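Local coordinates for protein hydroxylase (Rhodococcus sp., PDB 2OR0) that probably acts as a flavin-dependent monooxygenase of the acyl-CoA dehydrogenase superfamily, using reduced flavin and molecular oxygen to hydroxylate a substrate not yet known, at residues 57-63 against 95-99; 76-80 against 316-320; 105-109 against 129-133; 192-198 against 210-214; 352-356 against 370-374. All blocks are in the same frame, centred on the assembly; numbering follows the deposited sequence. Where two conformers were deposited one is given.

Following the chain from the N terminus, residues 57-63 find their partner when helix 93-102 arrives, and contact 1 closes a short helical loop. Residues 76-80 lie within that loop but wait for 316-320, so contacts 1 and 2 cross. Contact 3 closes next, joining helix 105-109 to the edge of the sheet, and contact 4 pairs two strands of the same sheet; both lie within the long span of contact 2. Contact 5 follows separately, folding 370-374 back on 352-356. Packing joins contact 3 to contact 1 (Ile63 O to Pro106 CG, 3.5 Å) and to contact 4, whereas the centres of contacts 2 and 4 stand about 34 Å apart.

Contact 1 (57-63 against 95-99); sequences LRDSGAI and SGWVT
Leu57 sets both its methyls against the hydroxyl end of Thr99: CD2 lies 3.6 Å from Thr99 OG1, and CD1 lies 3.9 Å from the same oxygen. The two side chains cross obliquely, and Leu57 CD2 also rests on Ser95 CB at 4.0 Å. The other branch of Thr99 points elsewhere; with OG1 beside the backbone N (chi1 -54°), CG2 lies opposite that nitrogen and meets Ala62 CB at 3.9 Å. Ile63 comes in with its terminal CD1, which packs on Thr99 CA. No hydrogen bond crosses between 57-63 and 95-99. The hydroxyl that Leu57 covers is satisfied within its own helix, where Thr99 OG1 donates to Ser95 O at 2.8 Å, on the opposite face of that carbonyl from Thr99 N. Helix 51-60 ends here in a Schellman motif, with Gly61 at phi 79°, and Ser60 adds an ST turn, its OG accepting from Ala62 N at 3.0 Å. After this termination Ala62 CB faces helix 93-102 and Ile63 reaches it with its end, within the all-helical N-terminal part of the acyl-CoA dehydrogenase fold. Further out, Val88 of helix 78-91 touches Leu57, Ser95 and Thr99, while Ser95 OG is hydrogen-bonded to Asp92.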
# COMPACT_ATOMS: atom_id res chain seq x y z
N LEU A 57 4.14 -14.30 -5.43
CA LEU A 57 3.24 -13.18 -5.72
C LEU A 57 3.05 -12.94 -7.21
O LEU A 57 1.93 -12.66 -7.65
CB LEU A 57 3.72 -11.87 -5.09
CG LEU A 57 3.90 -11.81 -3.57
CD1 LEU A 57 4.58 -10.49 -3.22
CD2 LEU A 57 2.55 -11.97 -2.85
N ARG A 58 4.14 -13.00 -7.98
CA ARG A 58 4.07 -12.72 -9.41
C ARG A 58 3.18 -13.75 -10.10
O ARG A 58 2.29 -13.38 -10.85
CB ARG A 58 5.47 -12.72 -10.05
CG ARG A 58 5.52 -12.00 -11.41
CD ARG A 58 6.94 -11.99 -11.96
NE ARG A 58 7.90 -11.39 -11.01
CZ ARG A 58 8.35 -10.14 -11.07
NH1 ARG A 58 7.97 -9.31 -12.03
NH2 ARG A 58 9.21 -9.70 -10.16
N ASP A 59 3.42 -15.02 -9.81
CA ASP A 59 2.67 -16.13 -10.41
C ASP A 59 1.20 -16.19 -10.00
O ASP A 59 0.37 -16.73 -10.74
CB ASP A 59 3.31 -17.48 -10.03
CG ASP A 59 4.71 -17.63 -10.61
OD1 ASP A 59 5.08 -16.88 -11.55
OD2 ASP A 59 5.44 -18.52 -10.12
N SER A 60 0.87 -15.67 -8.82
CA SER A 60 -0.51 -15.70 -8.31
C SER A 60 -1.39 -14.71 -9.06
O SER A 60 -2.62 -14.78 -8.96
CB SER A 60 -0.54 -15.35 -6.83
OG SER A 60 -0.47 -13.92 -6.65
N GLY A 61 -0.76 -13.78 -9.78
CA GLY A 61 -1.47 -12.69 -10.43
C GLY A 61 -1.83 -11.53 -9.51
O GLY A 61 -2.56 -10.62 -9.91
N ALA A 62 -1.35 -11.53 -8.27
CA ALA A 62 -1.70 -10.45 -7.32
C ALA A 62 -1.43 -9.01 -7.80
O ALA A 62 -2.21 -8.10 -7.53
CB ALA A 62 -1.05 -10.68 -5.97
N ILE A 63 -0.31 -8.80 -8.50
CA ILE A 63 0.03 -7.45 -8.95
C ILE A 63 -0.82 -7.03 -10.16
O ILE A 63 -0.97 -5.83 -10.44
CB ILE A 63 1.55 -7.33 -9.24
CG1 ILE A 63 2.36 -7.85 -8.03
CG2 ILE A 63 1.94 -5.91 -9.68
CD1 ILE A 63 2.09 -7.13 -6.71
N SER A 95 5.20 -9.46 2.07
CA SER A 95 4.52 -9.77 0.82
C SER A 95 3.23 -8.98 0.71
O SER A 95 2.89 -8.52 -0.37
CB SER A 95 4.20 -11.26 0.74
OG SER A 95 5.39 -12.01 0.83
N GLY A 96 2.50 -8.86 1.83
CA GLY A 96 1.24 -8.15 1.83
C GLY A 96 1.44 -6.69 1.50
O GLY A 96 0.67 -6.10 0.74
N TRP A 97 2.46 -6.10 2.12
CA TRP A 97 2.81 -4.70 1.92
C TRP A 97 3.21 -4.44 0.47
O TRP A 97 2.79 -3.44 -0.13
CB TRP A 97 3.94 -4.31 2.87
CG TRP A 97 4.34 -2.86 2.74
CD1 TRP A 97 5.33 -2.35 1.93
CD2 TRP A 97 3.75 -1.73 3.41
NE1 TRP A 97 5.41 -0.98 2.08
CE2 TRP A 97 4.45 -0.57 2.97
CE3 TRP A 97 2.73 -1.58 4.35
CZ2 TRP A 97 4.14 0.72 3.44
CZ3 TRP A 97 2.42 -0.29 4.82
CH2 TRP A 97 3.12 0.84 4.36
N VAL A 98 4.02 -5.34 -0.08
CA VAL A 98 4.52 -5.15 -1.46
C VAL A 98 3.35 -5.24 -2.47
O VAL A 98 3.24 -4.43 -3.41
CB VAL A 98 5.67 -6.13 -1.78
CG1 VAL A 98 5.89 -6.25 -3.28
CG2 VAL A 98 6.96 -5.70 -1.06
N THR A 99 2.43 -6.16 -2.20
CA THR A 99 1.19 -6.31 -3.02
C THR A 99 0.33 -5.06 -3.01
O THR A 99 -0.13 -4.62 -4.07
CB THR A 99 0.36 -7.50 -2.55
OG1 THR A 99 1.17 -8.67 -2.54
CG2 THR A 99 -0.81 -7.73 -3.50

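Contact 2 (76-80 against 316-320); sequences VHPRE and ADRFY
From CB to its tip, the Arg79 side chain keeps company with the carboxylate of Asp317. Arg79 CB already lies 3.7 Å from Asp317 OD1, and a turn about the CG-CD bond (chi3 -70°) brings the guanidinium side-on to the acid. NE donates to Asp317 OD1 at 3.2 Å, and NH1 donates to Asp317 OD2 at 2.9 Å, nearly straight at 168°, with that oxygen close to the guanidinium plane. One nitrogen thus serves each oxygen in a bidentate salt bridge, both met on the syn side, while NH2 turns to a second acid, Glu83. The backbone of the same arginine marks a helix start: His77 occupies the N-cap of helix 78-91, its ND1 accepting from Arg79 N at 3.0 Å. That bond helps fix the rotation of the imidazole, whose opposite edge approaches the face of Tyr320. CD2 lies over the centre of the phenol ring, giving an edge-to-face pair with centroids 4.3 Å apart and planes inclined at 53°. A water 2.9 Å from His77 NE2 donates to Asp317 O, linking the cap to helix 292-324. Pro78 fills the inner side, its CD 3.6 Å from Tyr320 CD1 and its CB 3.7 Å from Ala316 CB, and Met253 and Leu256 of helix 250-277 also touch the proline.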
# COMPACT_ATOMS: atom_id res chain seq x y z
N VAL A 76 -10.18 -5.87 -11.10
CA VAL A 76 -11.09 -6.22 -10.00
C VAL A 76 -11.74 -4.99 -9.34
O VAL A 76 -11.24 -3.87 -9.45
CB VAL A 76 -10.45 -7.20 -8.96
CG1 VAL A 76 -9.87 -8.41 -9.68
CG2 VAL A 76 -9.37 -6.52 -8.11
N HIS A 77 -12.88 -5.22 -8.69
CA HIS A 77 -13.55 -4.23 -7.86
C HIS A 77 -12.57 -3.90 -6.71
O HIS A 77 -11.91 -4.80 -6.21
CB HIS A 77 -14.85 -4.84 -7.28
CG HIS A 77 -15.70 -3.87 -6.53
ND1 HIS A 77 -15.50 -3.57 -5.20
CD2 HIS A 77 -16.76 -3.13 -6.93
CE1 HIS A 77 -16.40 -2.68 -4.82
NE2 HIS A 77 -17.17 -2.39 -5.85
N PRO A 78 -12.49 -2.63 -6.28
CA PRO A 78 -11.62 -2.25 -5.15
C PRO A 78 -11.75 -3.15 -3.91
O PRO A 78 -10.75 -3.38 -3.21
CB PRO A 78 -12.10 -0.83 -4.81
CG PRO A 78 -12.60 -0.30 -6.09
CD PRO A 78 -13.21 -1.47 -6.83
N ARG A 79 -12.96 -3.64 -3.62
CA ARG A 79 -13.17 -4.53 -2.47
C ARG A 79 -12.32 -5.76 -2.61
O ARG A 79 -11.67 -6.17 -1.66
CB ARG A 79 -14.64 -4.91 -2.27
CG ARG A 79 -14.86 -6.16 -1.38
CD ARG A 79 -16.35 -6.44 -1.13
NE ARG A 79 -16.98 -5.45 -0.25
CZ ARG A 79 -16.96 -5.50 1.09
NH1 ARG A 79 -17.58 -4.56 1.79
NH2 ARG A 79 -16.32 -6.47 1.72
N GLU A 80 -12.33 -6.37 -3.80
CA GLU A 80 -11.52 -7.56 -4.04
C GLU A 80 -10.02 -7.30 -3.90
O GLU A 80 -9.27 -8.14 -3.37
CB GLU A 80 -11.79 -8.17 -5.43
CG GLU A 80 -10.94 -9.44 -5.63
CD GLU A 80 -11.32 -10.26 -6.86
OE1 GLU A 80 -12.28 -9.89 -7.57
OE2 GLU A 80 -10.65 -11.27 -7.10
N ALA A 316 -14.71 2.36 -0.30
CA ALA A 316 -14.43 1.97 -1.68
C ALA A 316 -15.69 1.42 -2.39
O ALA A 316 -15.90 1.75 -3.56
CB ALA A 316 -13.30 0.94 -1.73
N ASP A 317 -16.49 0.60 -1.69
CA ASP A 317 -17.78 0.10 -2.21
C ASP A 317 -18.67 1.23 -2.70
O ASP A 317 -19.25 1.17 -3.79
CB ASP A 317 -18.60 -0.56 -1.11
CG ASP A 317 -18.21 -1.96 -0.84
OD1 ASP A 317 -17.52 -2.61 -1.64
OD2 ASP A 317 -18.65 -2.42 0.23
N ARG A 318 -18.81 2.22 -1.83
CA ARG A 318 -19.69 3.36 -2.03
C ARG A 318 -19.18 4.28 -3.11
O ARG A 318 -19.97 4.76 -3.94
CB ARG A 318 -19.88 4.11 -0.73
CG ARG A 318 -20.73 5.35 -0.80
CD ARG A 318 -21.23 5.77 0.63
NE ARG A 318 -20.18 5.48 1.61
CZ ARG A 318 -19.15 6.29 1.89
NH1 ARG A 318 -18.24 5.93 2.78
NH2 ARG A 318 -19.05 7.47 1.28
N PHE A 319 -17.86 4.55 -3.10
CA PHE A 319 -17.24 5.36 -4.15
C PHE A 319 -17.43 4.65 -5.50
O PHE A 319 -17.78 5.28 -6.50
CB PHE A 319 -15.75 5.57 -3.86
CG PHE A 319 -15.44 6.66 -2.84
CD1 PHE A 319 -16.44 7.22 -2.04
CD2 PHE A 319 -14.11 7.11 -2.66
CE1 PHE A 319 -16.14 8.22 -1.09
CE2 PHE A 319 -13.81 8.11 -1.73
CZ PHE A 319 -14.82 8.67 -0.94
N TYR A 320 -17.19 3.34 -5.53
CA TYR A 320 -17.37 2.59 -6.77
C TYR A 320 -18.81 2.72 -7.28
O TYR A 320 -19.00 2.91 -8.47
CB TYR A 320 -17.00 1.13 -6.60
CG TYR A 320 -17.01 0.35 -7.91
CD1 TYR A 320 -15.84 0.22 -8.67
CD2 TYR A 320 -18.18 -0.26 -8.39
CE1 TYR A 320 -15.84 -0.47 -9.88
CE2 TYR A 320 -18.19 -0.99 -9.59
CZ TYR A 320 -17.02 -1.08 -10.33
OH TYR A 320 -17.00 -1.78 -11.51
O HOH W 1 -19.62 -1.10 -5.04

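Contact 3 (105-109 against 129-133)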
# COMPACT_ATOMS: atom_id res chain seq x y z
N HIS A 105 0.34 0.55 -8.60
CA HIS A 105 0.99 1.23 -9.72
C HIS A 105 0.31 0.97 -11.09
O HIS A 105 0.17 1.92 -11.87
CB HIS A 105 2.50 0.96 -9.74
CG HIS A 105 3.20 1.39 -8.48
ND1 HIS A 105 4.18 0.64 -7.89
CD2 HIS A 105 3.02 2.47 -7.69
CE1 HIS A 105 4.60 1.24 -6.79
NE2 HIS A 105 3.91 2.36 -6.64
N PRO A 106 -0.14 -0.29 -11.37
CA PRO A 106 -0.88 -0.58 -12.60
C PRO A 106 -2.17 0.21 -12.68
O PRO A 106 -2.63 0.53 -13.78
CB PRO A 106 -1.20 -2.07 -12.48
CG PRO A 106 -0.11 -2.61 -11.62
CD PRO A 106 0.06 -1.53 -10.59
N TRP A 107 -2.76 0.53 -11.53
CA TRP A 107 -3.99 1.30 -11.52
C TRP A 107 -3.75 2.71 -12.09
O TRP A 107 -4.51 3.19 -12.94
CB TRP A 107 -4.62 1.31 -10.11
CG TRP A 107 -5.88 2.09 -10.08
CD1 TRP A 107 -7.15 1.63 -10.37
CD2 TRP A 107 -6.02 3.47 -9.73
NE1 TRP A 107 -8.05 2.66 -10.23
CE2 TRP A 107 -7.39 3.80 -9.85
CE3 TRP A 107 -5.11 4.47 -9.33
CZ2 TRP A 107 -7.87 5.08 -9.59
CZ3 TRP A 107 -5.59 5.74 -9.07
CH2 TRP A 107 -6.96 6.04 -9.19
N GLU A 108 -2.69 3.37 -11.62
CA GLU A 108 -2.40 4.71 -12.11
C GLU A 108 -1.89 4.68 -13.57
O GLU A 108 -2.26 5.52 -14.37
CB GLU A 108 -1.41 5.46 -11.22
CG GLU A 108 -1.17 6.89 -11.70
CD GLU A 108 -0.31 7.72 -10.77
OE1 GLU A 108 -0.01 7.26 -9.65
OE2 GLU A 108 0.08 8.84 -11.16
N LEU A 109 -1.05 3.71 -13.91
CA LEU A 109 -0.51 3.62 -15.25
C LEU A 109 -1.64 3.44 -16.26
O LEU A 109 -1.49 3.77 -17.43
CB LEU A 109 0.44 2.45 -15.38
CG LEU A 109 1.47 2.59 -16.52
CD1 LEU A 109 2.52 3.70 -16.20
CD2 LEU A 109 2.12 1.25 -16.81
N MSE A 129 6.44 -2.07 -11.29
CA MSE A 129 6.93 -0.74 -10.99
C MSE A 129 7.10 -0.57 -9.47
O MSE A 129 6.24 -0.99 -8.69
CB MSE A 129 5.98 0.33 -11.51
CG MSE A 129 5.81 0.35 -13.02
SE MSE A 129 4.19 1.32 -13.43
CE MSE A 129 3.09 -0.31 -13.40
N ALA A 130 8.20 0.10 -9.10
CA ALA A 130 8.49 0.53 -7.73
C ALA A 130 8.07 1.97 -7.52
O ALA A 130 7.91 2.73 -8.49
CB ALA A 130 10.00 0.37 -7.40
N SER A 131 7.86 2.33 -6.26
CA SER A 131 7.55 3.67 -5.78
C SER A 131 8.85 4.32 -5.25
O SER A 131 9.95 3.77 -5.42
CB SER A 131 6.51 3.54 -4.64
OG SER A 131 7.05 2.80 -3.53
N PRO A 132 8.72 5.42 -4.48
CA PRO A 132 7.62 6.22 -3.94
C PRO A 132 7.14 7.42 -4.75
O PRO A 132 7.90 8.03 -5.50
CB PRO A 132 8.21 6.74 -2.64
CG PRO A 132 9.65 7.03 -3.03
CD PRO A 132 10.03 5.91 -4.00
N TYR A 133 5.88 7.78 -4.51
CA TYR A 133 5.31 9.01 -5.03
C TYR A 133 5.79 10.28 -4.33
O TYR A 133 5.54 11.36 -4.84
CB TYR A 133 3.79 8.97 -4.91
CG TYR A 133 3.14 7.96 -5.83
CD1 TYR A 133 3.19 8.12 -7.20
CD2 TYR A 133 2.47 6.85 -5.30
CE1 TYR A 133 2.59 7.19 -8.05
CE2 TYR A 133 1.84 5.92 -6.15
CZ TYR A 133 1.91 6.10 -7.53
OH TYR A 133 1.30 5.18 -8.38
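His105 and Met129 bring their backbones closest, CA to CA 6.4 Å, where the short helix 105-109 faces strand 129-130 and the loop after it, which turns through a cis peptide before Pro132. The histidine reaches across that gap: ND1 donates to Met129 O at 2.7 Å, but the bond is bent to 137° and the donor stands well above the carbonyl plane, 60° out of it, so no lone pair is addressed directly. Ala130 O lies over one face of the imidazole. At the ring's edge, CD2 comes 3.3 Å from Tyr133 OH. In the acyl-CoA dehydrogenase fold this is where the N-terminal helices meet the middle beta domain; strand 129-130 runs parallel to strand 163-170 in its sheet. Tyr133 and Glu108 lie alongside, pointing opposite ways, with carboxylate and ring planes 22° apart. The tyrosine hydroxyl makes a weak hydrogen bond of 2.8 Å to Glu108 OE1, whereas Glu108 OE2 is held more firmly by His184 ND1. On the other flank, selenomethionine Met129 bends at its last torsion to place CE 3.8 Å from Pro106 N and 3.9 Å from Leu109 CD2. Trp121 of helix 114-121 touches Pro106, Leu109 and Met129 alike.

Contact 4 (192-198 against 210-214); sequences YQIVEDT and KDLIV
Gln193 and Ile213 form an antiparallel hydrogen-bonded pair, Gln193 N to Ile213 O at 3.0 Å and Ile213 N to Gln193 O at 2.8 Å, both in the carbonyl plane, and the strands run at 143° with their axes 4.6 Å apart. Ile194 and Leu212 follow as a non-hydrogen-bonded pair, lying side by side with CG1 of the isoleucine 3.7 Å from CD2 of the leucine. Leu212 CD1 makes a CH-pi contact over the face of the Tyr192 ring, 4.2 Å from its centroid. On the other face of the sheet, Val195 CG2 packs on Ile213 CD1. Beyond the last strand bond, Val195 N to Asp211 O, the hydroxyl of Thr198 bridges the two chains: OG1 sits between the backbone N and the carbonyl carbon (chi1 54°), donates to Val195 O at 2.7 Å and accepts from Asp211 N at 3.0 Å. A water donates to both Thr198 O and Asp211 OD1. The extended Lys210 forms a salt bridge, NZ to Glu196 OE1 at 3.0 Å on its syn lone pair, and its stronger partner is Asp159; Asp211 OD2 pairs with Arg151. In the middle beta domain of the acyl-CoA dehydrogenase fold, strand 210-214 lies between 145-155 and 193-195, while Tyr192 and Leu212 turn inward onto Ala164 of strand 163-170.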
# COMPACT_ATOMS: atom_id res chain seq x y z
N TYR A 192 18.29 4.52 -12.96
CA TYR A 192 18.49 4.88 -11.54
C TYR A 192 19.32 3.85 -10.80
O TYR A 192 19.65 2.79 -11.33
CB TYR A 192 17.16 5.16 -10.81
CG TYR A 192 16.15 4.01 -10.86
CD1 TYR A 192 16.21 2.95 -9.94
CD2 TYR A 192 15.13 3.99 -11.81
CE1 TYR A 192 15.29 1.90 -9.98
CE2 TYR A 192 14.21 2.95 -11.86
CZ TYR A 192 14.29 1.91 -10.95
OH TYR A 192 13.37 0.88 -11.00
N GLN A 193 19.63 4.19 -9.56
CA GLN A 193 20.49 3.38 -8.72
C GLN A 193 19.73 3.05 -7.43
O GLN A 193 19.16 3.93 -6.80
CB GLN A 193 21.80 4.15 -8.40
CG GLN A 193 22.74 3.44 -7.40
CD GLN A 193 23.65 4.39 -6.55
OE1 GLN A 193 24.46 3.91 -5.72
NE2 GLN A 193 23.51 5.70 -6.74
N ILE A 194 19.76 1.77 -7.08
CA ILE A 194 19.22 1.26 -5.82
C ILE A 194 20.37 1.34 -4.80
O ILE A 194 21.42 0.74 -5.02
CB ILE A 194 18.73 -0.22 -5.97
CG1 ILE A 194 17.54 -0.32 -6.94
CG2 ILE A 194 18.34 -0.83 -4.62
CD1 ILE A 194 17.14 -1.77 -7.35
N VAL A 195 20.18 2.10 -3.73
CA VAL A 195 21.24 2.24 -2.71
C VAL A 195 21.17 1.10 -1.69
O VAL A 195 20.18 0.97 -0.96
CB VAL A 195 21.20 3.63 -2.06
CG1 VAL A 195 22.45 3.89 -1.20
CG2 VAL A 195 21.08 4.69 -3.11
N GLU A 196 22.23 0.28 -1.63
CA GLU A 196 22.30 -0.83 -0.67
C GLU A 196 22.44 -0.34 0.77
O GLU A 196 22.90 0.78 1.01
CB GLU A 196 23.46 -1.80 -1.01
CG GLU A 196 23.22 -2.71 -2.23
CD GLU A 196 21.85 -3.45 -2.21
OE1 GLU A 196 21.53 -4.11 -1.18
OE2 GLU A 196 21.11 -3.35 -3.21
N ASP A 197 22.04 -1.18 1.72
CA ASP A 197 22.14 -0.87 3.17
C ASP A 197 21.38 0.37 3.63
O ASP A 197 21.78 1.06 4.57
CB ASP A 197 23.63 -0.85 3.60
CG ASP A 197 24.37 -2.09 3.16
OD1 ASP A 197 23.93 -3.21 3.54
OD2 ASP A 197 25.37 -1.99 2.40
N THR A 198 20.26 0.66 2.98
CA THR A 198 19.46 1.81 3.33
C THR A 198 18.08 1.36 3.91
O THR A 198 17.18 2.15 4.11
CB THR A 198 19.24 2.70 2.11
OG1 THR A 198 18.70 1.91 1.03
CG2 THR A 198 20.59 3.38 1.68
N LYS A 210 14.42 0.07 -0.10
CA LYS A 210 15.68 0.82 -0.21
C LYS A 210 15.52 2.20 -0.84
O LYS A 210 14.47 2.51 -1.42
CB LYS A 210 16.70 -0.02 -1.01
CG LYS A 210 17.19 -1.27 -0.25
CD LYS A 210 17.83 -2.26 -1.21
CE LYS A 210 18.07 -3.61 -0.59
NZ LYS A 210 18.57 -4.54 -1.65
N ASP A 211 16.53 3.05 -0.64
CA ASP A 211 16.64 4.34 -1.31
C ASP A 211 16.96 4.15 -2.80
O ASP A 211 17.65 3.19 -3.18
CB ASP A 211 17.76 5.19 -0.69
CG ASP A 211 17.40 5.75 0.70
OD1 ASP A 211 16.41 5.30 1.36
OD2 ASP A 211 18.15 6.64 1.15
N LEU A 212 16.49 5.08 -3.61
CA LEU A 212 16.87 5.17 -5.02
C LEU A 212 17.50 6.54 -5.27
O LEU A 212 17.03 7.54 -4.74
CB LEU A 212 15.62 5.07 -5.93
CG LEU A 212 14.65 3.88 -5.93
CD1 LEU A 212 13.70 3.97 -7.12
CD2 LEU A 212 15.35 2.52 -5.93
N ILE A 213 18.54 6.57 -6.11
CA ILE A 213 19.20 7.82 -6.52
C ILE A 213 19.16 7.99 -8.04
O ILE A 213 19.42 7.04 -8.78
CB ILE A 213 20.68 7.89 -6.06
CG1 ILE A 213 20.75 8.21 -4.57
CG2 ILE A 213 21.44 9.03 -6.79
CD1 ILE A 213 22.19 8.20 -4.01
N VAL A 214 18.84 9.20 -8.48
CA VAL A 214 18.96 9.59 -9.89
C VAL A 214 19.91 10.80 -9.99
O VAL A 214 19.70 11.81 -9.30
CB VAL A 214 17.54 9.89 -10.51
CG1 VAL A 214 17.66 10.26 -12.00
CG2 VAL A 214 16.61 8.68 -10.38
O HOH W 2 17.29 4.73 4.06

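Contact 5 (352-356 against 370-374); sequences ADEIF and MQRFW
Phe356 and Trp374 supply the aromatic part, a face-to-face stack in which the phenyl and the five-membered ring lie 4.1 Å apart between centroids with planes only 13° from parallel. Phe356 CD2 sits over the indole, 3.6 Å from Trp374 CE2, and the stack extends back along the side chain: Phe356 CB makes a CH-pi contact 4.0 Å from the centroid of the same five-membered ring. Both residues carry CG anti to the backbone N, which sends each ring across the gap toward the other helix. A Met-aromatic contact comes at the phenyl edge, where the selenium of selenomethionine Met370 lies 4.0 Å from Phe356 CD1. Apolar packing continues from its tip; the fully extended chain delivers CE to Ile355 CG1 at 3.7 Å. The polar part is one bond, Trp374 NE1 to Asp353 OD1 at 2.9 Å, bent to 138° and reaching the carboxylate on its anti side. That oxygen is also bonded to His378 NE2, its stronger partner, and the His378 ring meets Trp374 edge-to-face. A bound acetate, probably from the crystallisation liquor, lies beside Asp353. The axes of 352-356 and 370-374 approach to 10.9 Å, their N-to-C directions 150° apart, so the end of helix 331-356 and the start of helix 370-381 pack antiparallel within the C-terminal helical domain characteristic of acyl-CoA dehydrogenases.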
# COMPACT_ATOMS: atom_id res chain seq x y z
N ALA A 352 -3.65 -4.43 17.93
CA ALA A 352 -2.54 -5.35 17.93
C ALA A 352 -1.61 -5.10 19.13
O ALA A 352 -1.08 -6.06 19.70
CB ALA A 352 -1.76 -5.26 16.62
N ASP A 353 -1.39 -3.82 19.49
CA ASP A 353 -0.58 -3.52 20.70
C ASP A 353 -1.19 -4.14 21.97
O ASP A 353 -0.45 -4.60 22.84
CB ASP A 353 -0.40 -2.03 20.95
CG ASP A 353 0.47 -1.34 19.90
OD1 ASP A 353 1.28 -2.03 19.22
OD2 ASP A 353 0.32 -0.09 19.75
N GLU A 354 -2.52 -4.08 22.10
CA GLU A 354 -3.19 -4.53 23.30
C GLU A 354 -3.00 -6.05 23.47
O GLU A 354 -2.80 -6.53 24.56
CB GLU A 354 -4.68 -4.13 23.31
CG GLU A 354 -4.88 -2.64 23.47
CD GLU A 354 -4.36 -2.12 24.84
OE1 GLU A 354 -4.59 -2.77 25.87
OE2 GLU A 354 -3.73 -1.04 24.88
N ILE A 355 -3.05 -6.80 22.38
CA ILE A 355 -2.83 -8.25 22.52
C ILE A 355 -1.36 -8.63 22.65
O ILE A 355 -1.04 -9.59 23.34
CB ILE A 355 -3.51 -9.08 21.42
CG1 ILE A 355 -3.09 -8.60 20.03
CG2 ILE A 355 -5.03 -9.02 21.58
CD1 ILE A 355 -3.58 -9.55 18.89
N PHE A 356 -0.47 -7.87 22.00
CA PHE A 356 0.96 -8.14 22.14
C PHE A 356 1.38 -7.96 23.61
O PHE A 356 2.17 -8.74 24.13
CB PHE A 356 1.81 -7.25 21.21
CG PHE A 356 3.28 -7.70 21.12
CD1 PHE A 356 3.61 -8.94 20.55
CD2 PHE A 356 4.29 -6.90 21.61
CE1 PHE A 356 4.95 -9.38 20.47
CE2 PHE A 356 5.65 -7.32 21.53
CZ PHE A 356 5.98 -8.56 20.97
N MSE A 370 4.53 -13.98 15.82
CA MSE A 370 3.64 -12.86 16.16
C MSE A 370 4.39 -11.52 16.20
O MSE A 370 3.90 -10.53 15.65
CB MSE A 370 2.90 -13.07 17.49
CG MSE A 370 1.95 -11.91 17.82
SE MSE A 370 1.17 -12.02 19.57
CE MSE A 370 -0.01 -10.48 19.43
N GLN A 371 5.56 -11.51 16.83
CA GLN A 371 6.37 -10.29 16.98
C GLN A 371 6.71 -9.64 15.64
O GLN A 371 6.88 -8.42 15.59
CB GLN A 371 7.64 -10.51 17.83
CG GLN A 371 8.57 -11.68 17.45
CD GLN A 371 9.32 -11.43 16.17
OE1 GLN A 371 9.71 -10.29 15.89
NE2 GLN A 371 9.53 -12.49 15.38
N ARG A 372 6.80 -10.45 14.58
CA ARG A 372 7.18 -9.95 13.25
C ARG A 372 6.00 -9.19 12.66
O ARG A 372 6.16 -8.14 12.06
CB ARG A 372 7.64 -11.10 12.31
CG ARG A 372 8.13 -10.69 10.85
CD ARG A 372 8.22 -11.93 9.87
NE ARG A 372 8.89 -12.94 10.64
CZ ARG A 372 8.50 -14.17 10.89
NH1 ARG A 372 7.45 -14.72 10.31
NH2 ARG A 372 9.27 -14.87 11.71
N PHE A 373 4.79 -9.73 12.84
CA PHE A 373 3.56 -9.05 12.42
C PHE A 373 3.39 -7.80 13.23
O PHE A 373 3.04 -6.77 12.69
CB PHE A 373 2.33 -9.96 12.52
CG PHE A 373 2.30 -11.06 11.48
CD1 PHE A 373 1.76 -10.84 10.22
CD2 PHE A 373 2.84 -12.31 11.77
CE1 PHE A 373 1.75 -11.86 9.28
CE2 PHE A 373 2.85 -13.35 10.82
CZ PHE A 373 2.29 -13.12 9.57
N TRP A 374 3.67 -7.87 14.53
CA TRP A 374 3.52 -6.70 15.38
C TRP A 374 4.46 -5.53 14.96
O TRP A 374 4.02 -4.37 14.86
CB TRP A 374 3.70 -7.12 16.86
CG TRP A 374 3.73 -5.94 17.80
CD1 TRP A 374 2.66 -5.25 18.30
CD2 TRP A 374 4.89 -5.34 18.34
NE1 TRP A 374 3.10 -4.24 19.14
CE2 TRP A 374 4.47 -4.26 19.17
CE3 TRP A 374 6.27 -5.60 18.22
CZ2 TRP A 374 5.37 -3.44 19.85
CZ3 TRP A 374 7.17 -4.77 18.90
CH2 TRP A 374 6.70 -3.71 19.71